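Local coordinates for protein (S)-ureidoglycine--glyoxylate transaminase (Bacillus subtilis, PDB 3ISL) that transfers the amino group of (S)-ureidoglycine to glyoxylate, yielding oxalurate and glycine in purine breakdown, with pyridoxal 5'-phosphate as cofactor, at residues 88-93 with 126-131; 138-143 with 156-161. All blocks are in the same frame, centred on the assembly; numbering follows the deposited sequence.

Contacts 1 and 2 sit side by side on the same face of the large-domain sheet, their centres about 8 Å apart. Strands 88-93 and 139-143 are parallel neighbours, joined by probable hydrogen bonds from Leu90 N to Ile139 O (2.9 Å) and from Ala141 N to Leu90 O (3.0 Å). Helix 125-135 of contact 1 leads directly into strand 139-143 of contact 2, and the two contacts follow one another along the chain. Both lie away from the cofactor: the side chains of Pro92 and Met142 are about 13 and 10 Å from a bound pyridoxal phosphate. Val143, at the end of strand 139-143, touches the cofactor itself.

Contact 1. Residues 88-93 with 126-131; sequences DVLIPI and EDIIRE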
loop_
_atom_site.group_PDB
_atom_site.type_symbol
_atom_site.label_atom_id
_atom_site.label_comp_id
_atom_site.label_asym_id
_atom_site.label_seq_id
_atom_site.Cartn_x
_atom_site.Cartn_y
_atom_site.Cartn_z
ATOM N N ASP A 88 -11.108 -23.898 12.714
ATOM C CA ASP A 88 -12.507 -23.608 12.411
ATOM C C ASP A 88 -12.754 -22.089 12.470
ATOM O O ASP A 88 -12.336 -21.438 13.423
ATOM C CB ASP A 88 -13.381 -24.294 13.430
ATOM C CG ASP A 88 -13.443 -25.807 13.238
ATOM O OD1 ASP A 88 -13.662 -26.268 12.108
ATOM O OD2 ASP A 88 -13.345 -26.523 14.252
ATOM N N VAL A 89 -13.436 -21.553 11.457
ATOM C CA VAL A 89 -13.703 -20.132 11.345
ATOM C C VAL A 89 -15.165 -19.956 10.944
ATOM O O VAL A 89 -15.598 -20.419 9.890
ATOM C CB VAL A 89 -12.756 -19.457 10.286
ATOM C CG1 VAL A 89 -13.108 -17.948 10.087
ATOM C CG2 VAL A 89 -11.214 -19.658 10.629
ATOM N N LEU A 90 -15.911 -19.266 11.800
ATOM C CA LEU A 90 -17.329 -19.026 11.590
ATOM C C LEU A 90 -17.467 -17.633 10.943
ATOM O O LEU A 90 -17.019 -16.654 11.498
ATOM C CB LEU A 90 -18.054 -18.951 12.926
ATOM C CG LEU A 90 -19.530 -19.365 13.054
ATOM C CD1 LEU A 90 -20.290 -18.514 14.075
ATOM C CD2 LEU A 90 -20.372 -19.698 11.801
ATOM N N ILE A 91 -18.152 -17.553 9.826
ATOM C CA ILE A 91 -18.311 -16.273 9.163
ATOM C C ILE A 91 -19.792 -16.086 8.853
ATOM O O ILE A 91 -20.313 -16.711 7.941
ATOM C CB ILE A 91 -17.483 -16.211 7.876
ATOM C CG1 ILE A 91 -16.045 -16.691 8.162
ATOM C CG2 ILE A 91 -17.492 -14.756 7.293
ATOM C CD1 ILE A 91 -15.089 -16.733 6.944
ATOM N N PRO A 92 -20.460 -15.218 9.600
ATOM C CA PRO A 92 -21.842 -14.941 9.228
ATOM C C PRO A 92 -21.818 -13.873 8.142
ATOM O O PRO A 92 -21.331 -12.793 8.377
ATOM C CB PRO A 92 -22.490 -14.395 10.534
ATOM C CG PRO A 92 -21.463 -14.532 11.620
ATOM C CD PRO A 92 -20.083 -14.564 10.860
ATOM N N ILE A 93 -22.408 -14.182 6.994
ATOM C CA ILE A 93 -22.357 -13.377 5.792
ATOM C C ILE A 93 -23.707 -12.769 5.433
ATOM O O ILE A 93 -24.697 -13.480 5.262
ATOM C CB ILE A 93 -21.901 -14.262 4.657
ATOM C CG1 ILE A 93 -20.435 -14.694 4.894
ATOM C CG2 ILE A 93 -22.020 -13.533 3.272
ATOM C CD1 ILE A 93 -20.137 -16.000 4.093
ATOM N N GLU A 126 -28.831 -13.940 18.331
ATOM C CA GLU A 126 -29.076 -15.246 18.979
ATOM C C GLU A 126 -28.818 -16.430 18.063
ATOM O O GLU A 126 -28.303 -17.477 18.547
ATOM C CB GLU A 126 -30.516 -15.344 19.571
ATOM C CG GLU A 126 -30.756 -14.449 20.812
ATOM C CD GLU A 126 -32.148 -14.630 21.419
ATOM O OE1 GLU A 126 -32.569 -15.784 21.700
ATOM O OE2 GLU A 126 -32.827 -13.598 21.606
ATOM N N ASP A 127 -29.177 -16.319 16.773
ATOM C CA ASP A 127 -28.749 -17.384 15.771
ATOM C C ASP A 127 -27.241 -17.525 15.613
ATOM O O ASP A 127 -26.701 -18.652 15.598
ATOM C CB ASP A 127 -29.442 -17.208 14.425
ATOM C CG ASP A 127 -30.986 -17.258 14.568
ATOM O OD1 ASP A 127 -31.473 -18.065 15.361
ATOM O OD2 ASP A 127 -31.718 -16.476 13.962
ATOM N N ILE A 128 -26.536 -16.406 15.568
ATOM C CA ILE A 128 -25.065 -16.468 15.477
ATOM C C ILE A 128 -24.437 -17.132 16.740
ATOM O O ILE A 128 -23.565 -18.062 16.662
ATOM C CB ILE A 128 -24.472 -15.054 15.167
ATOM C CG1 ILE A 128 -25.016 -14.569 13.809
ATOM C CG2 ILE A 128 -22.879 -15.090 15.200
ATOM C CD1 ILE A 128 -24.588 -13.194 13.342
ATOM N N ILE A 129 -24.854 -16.618 17.897
ATOM C CA ILE A 129 -24.356 -17.084 19.200
ATOM C C ILE A 129 -24.627 -18.623 19.332
ATOM O O ILE A 129 -23.733 -19.389 19.718
ATOM C CB ILE A 129 -24.985 -16.247 20.302
ATOM C CG1 ILE A 129 -24.458 -14.790 20.207
ATOM C CG2 ILE A 129 -24.823 -16.933 21.675
ATOM C CD1 ILE A 129 -25.323 -13.825 21.024
ATOM N N ARG A 130 -25.795 -19.084 18.907
ATOM C CA ARG A 130 -26.032 -20.547 18.853
ATOM C C ARG A 130 -24.992 -21.334 17.963
ATOM O O ARG A 130 -24.528 -22.431 18.365
ATOM C CB ARG A 130 -27.466 -20.799 18.423
ATOM C CG ARG A 130 -27.896 -22.223 18.361
ATOM C CD ARG A 130 -28.680 -22.565 19.624
ATOM N NE ARG A 130 -29.599 -23.655 19.358
ATOM C CZ ARG A 130 -29.564 -24.828 19.967
ATOM N NH1 ARG A 130 -28.663 -25.072 20.929
ATOM N NH2 ARG A 130 -30.466 -25.727 19.621
ATOM N N GLU A 131 -24.620 -20.784 16.799
ATOM C CA GLU A 131 -23.580 -21.419 15.958
ATOM C C GLU A 131 -22.228 -21.367 16.565
ATOM O O GLU A 131 -21.449 -22.305 16.385
ATOM C CB GLU A 131 -23.492 -20.824 14.554
ATOM C CG GLU A 131 -24.774 -21.105 13.823
ATOM C CD GLU A 131 -24.929 -22.576 13.442
ATOM O OE1 GLU A 131 -23.959 -23.189 12.975
ATOM O OE2 GLU A 131 -26.052 -23.086 13.561
#
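Leu90 and Pro92 of strand 88-93 face Ile128 and Glu131 of helix 125-135, one of the helices laid on the central sheet of this alpha/beta aminotransferase domain. The helix belongs to the beta-alpha-beta crossover that carries the chain from strand 111-116 over strand 88-93 to strand 139-143. Residues 126-131 run nearly antiparallel to strand 88-93 (166°), the two segment axes approaching to 10.0 Å.

The contact is apolar, with no hydrogen bond between strand and helix. Its closest part is the ring of Pro92 against Ile128. Ile128 CD1 lies 3.7 Å from Pro92 CB and almost as near to CG, while the CG2 branch comes within 3.9 Å of Pro92 CG, so both branches of the isoleucine bear on the CB-CG part of the proline ring. The CB of Ile128 does not head straight for the strand; CG1 set opposite the carbonyl carbon (chi1 -61°) and an extended second torsion (178°) carry CD1 to the proline. With an alanine here, both branches that touch Pro92 would be gone, which would probably open a gap beside its CB and CG. Phe123 borders both Pro92 and Ile128.

About one turn after Ile128, Glu131 meets Leu90: the CD1 methyl of the leucine lies 4.0 Å from Glu131 CB and, more loosely, 4.4 Å from Ile128 CG2. The two side chains of Leu90 and Glu131 cross at about a right angle. Glu131 thus contributes its aliphatic root here, and its carboxylate forms a salt bridge with Lys134.

On the reverse face of strand 88-93, Ile91 and Ile93 pack against helix 96-107. Beside the backbone of the helix, the CD1 methyl of Leu90 also stands 4.2 Å from the carbonyl oxygen of Ile128.

Contact 2. Residues 138-143 with 156-161; sequences KIVAMV and KAIGEA
Met142 and Val140 meet Ile158 within a beta-alpha-beta unit of the aminotransferase large domain, in which strand 139-143 is followed by helix 156-164 and then by the neighbouring parallel strand 168-172. Ile158 is the one helix residue between 156 and 161 that reaches the strand, and it does so with two separate methyls.

CD1 of Ile158 touches the end of Met142, 3.9 Å from SD and 4.0 Å from CE. The thioether is extended beyond CG (chi2 -179°), which carries the sulfur out from the sheet to the isoleucine, and the two side chains cross roughly at right angles. CG2 of Ile158 turns instead to Val140 and lies 4.4 Å from its CG2, a looser contact. Ile158 therefore spans two residues on the same face of the strand.

Within the helix, Lys156 NZ bridges one turn to Glu160 OE2 at 3.1 Å, approaching from above the carboxylate plane, 43° out of it.

Around the buried contact, Phe169 of strand 168-172 touches both Val140 and Ile158, and His153 in the preceding loop lies against Met142. Ile128 of helix 125-135 packs on both Met142 and Ile158, while Ile129 meets Ala157 and Ala161, so helices 125-135 and 156-164 lie next to each other over the sheet.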
loop_
_atom_site.group_PDB
_atom_site.type_symbol
_atom_site.label_atom_id
_atom_site.label_comp_id
_atom_site.label_asym_id
_atom_site.label_seq_id
_atom_site.Cartn_x
_atom_site.Cartn_y
_atom_site.Cartn_z
ATOM N N LYS A 138 -12.224 -21.386 16.495
ATOM C CA LYS A 138 -11.113 -20.557 16.990
ATOM C C LYS A 138 -11.439 -19.056 16.703
ATOM O O LYS A 138 -11.124 -18.142 17.494
ATOM C CB LYS A 138 -9.769 -21.001 16.334
ATOM C CG LYS A 138 -8.586 -20.121 16.659
ATOM C CD LYS A 138 -7.272 -20.634 15.991
ATOM C CE LYS A 138 -6.063 -19.864 16.432
ATOM N NZ LYS A 138 -4.847 -20.326 15.692
ATOM N N ILE A 139 -12.100 -18.818 15.583
ATOM C CA ILE A 139 -12.266 -17.453 15.092
ATOM C C ILE A 139 -13.685 -17.218 14.576
ATOM O O ILE A 139 -14.255 -18.072 13.839
ATOM C CB ILE A 139 -11.335 -17.163 13.886
ATOM C CG1 ILE A 139 -9.878 -17.326 14.323
ATOM C CG2 ILE A 139 -11.642 -15.718 13.254
ATOM C CD1 ILE A 139 -9.007 -17.645 13.249
ATOM N N VAL A 140 -14.240 -16.064 14.953
ATOM C CA VAL A 140 -15.390 -15.573 14.231
ATOM C C VAL A 140 -15.085 -14.260 13.564
ATOM O O VAL A 140 -14.598 -13.320 14.191
ATOM C CB VAL A 140 -16.744 -15.681 15.017
ATOM C CG1 VAL A 140 -16.660 -16.349 16.409
ATOM C CG2 VAL A 140 -17.752 -14.551 14.795
ATOM N N ALA A 141 -15.312 -14.255 12.243
ATOM C CA ALA A 141 -14.930 -13.142 11.387
ATOM C C ALA A 141 -16.194 -12.557 10.840
ATOM O O ALA A 141 -17.018 -13.282 10.274
ATOM C CB ALA A 141 -14.002 -13.609 10.217
ATOM N N MET A 142 -16.326 -11.244 10.925
ATOM C CA MET A 142 -17.555 -10.623 10.477
ATOM C C MET A 142 -17.408 -9.163 9.993
ATOM O O MET A 142 -16.564 -8.438 10.491
ATOM C CB MET A 142 -18.519 -10.632 11.656
ATOM C CG MET A 142 -19.952 -10.735 11.263
ATOM S SD MET A 142 -20.912 -10.694 12.804
ATOM C CE MET A 142 -22.473 -10.253 12.060
ATOM N N VAL A 143 -18.261 -8.750 9.048
ATOM C CA VAL A 143 -18.282 -7.371 8.541
ATOM C C VAL A 143 -19.209 -6.546 9.490
ATOM O O VAL A 143 -20.313 -6.974 9.808
ATOM C CB VAL A 143 -18.805 -7.285 7.095
ATOM C CG1 VAL A 143 -18.779 -5.775 6.585
ATOM C CG2 VAL A 143 -18.018 -8.182 6.152
ATOM N N LYS A 156 -22.234 -6.303 19.763
ATOM C CA LYS A 156 -21.881 -6.479 21.169
ATOM C C LYS A 156 -22.239 -7.910 21.659
ATOM O O LYS A 156 -21.435 -8.569 22.344
ATOM C CB LYS A 156 -22.601 -5.428 22.072
ATOM C CG LYS A 156 -22.323 -5.450 23.634
ATOM C CD LYS A 156 -22.923 -4.106 24.274
ATOM C CE LYS A 156 -22.857 -3.977 25.824
ATOM N NZ LYS A 156 -21.518 -4.458 26.207
ATOM N N ALA A 157 -23.456 -8.341 21.361
ATOM C CA ALA A 157 -23.914 -9.658 21.891
ATOM C C ALA A 157 -22.996 -10.774 21.310
ATOM O O ALA A 157 -22.607 -11.747 22.006
ATOM C CB ALA A 157 -25.438 -9.873 21.590
ATOM N N ILE A 158 -22.569 -10.559 20.082
ATOM C CA ILE A 158 -21.724 -11.536 19.397
ATOM C C ILE A 158 -20.310 -11.575 20.016
ATOM O O ILE A 158 -19.810 -12.624 20.342
ATOM C CB ILE A 158 -21.686 -11.252 17.871
ATOM C CG1 ILE A 158 -23.051 -11.610 17.293
ATOM C CG2 ILE A 158 -20.519 -12.122 17.172
ATOM C CD1 ILE A 158 -23.311 -11.004 15.897
ATOM N N GLY A 159 -19.704 -10.423 20.215
ATOM C CA GLY A 159 -18.414 -10.348 20.902
ATOM C C GLY A 159 -18.437 -10.906 22.314
ATOM O O GLY A 159 -17.533 -11.642 22.699
ATOM N N GLU A 160 -19.482 -10.611 23.073
ATOM C CA GLU A 160 -19.648 -11.232 24.388
ATOM C C GLU A 160 -19.679 -12.749 24.358
ATOM O O GLU A 160 -19.044 -13.404 25.218
ATOM C CB GLU A 160 -20.866 -10.662 25.122
ATOM C CG GLU A 160 -20.348 -9.390 25.810
ATOM C CD GLU A 160 -21.396 -8.423 26.226
ATOM O OE1 GLU A 160 -22.589 -8.597 25.874
ATOM O OE2 GLU A 160 -20.992 -7.463 26.932
ATOM N N ALA A 161 -20.338 -13.324 23.360
ATOM C CA ALA A 161 -20.371 -14.800 23.283
ATOM C C ALA A 161 -18.961 -15.300 22.875
ATOM O O ALA A 161 -18.555 -16.349 23.332
ATOM C CB ALA A 161 -21.447 -15.282 22.284
#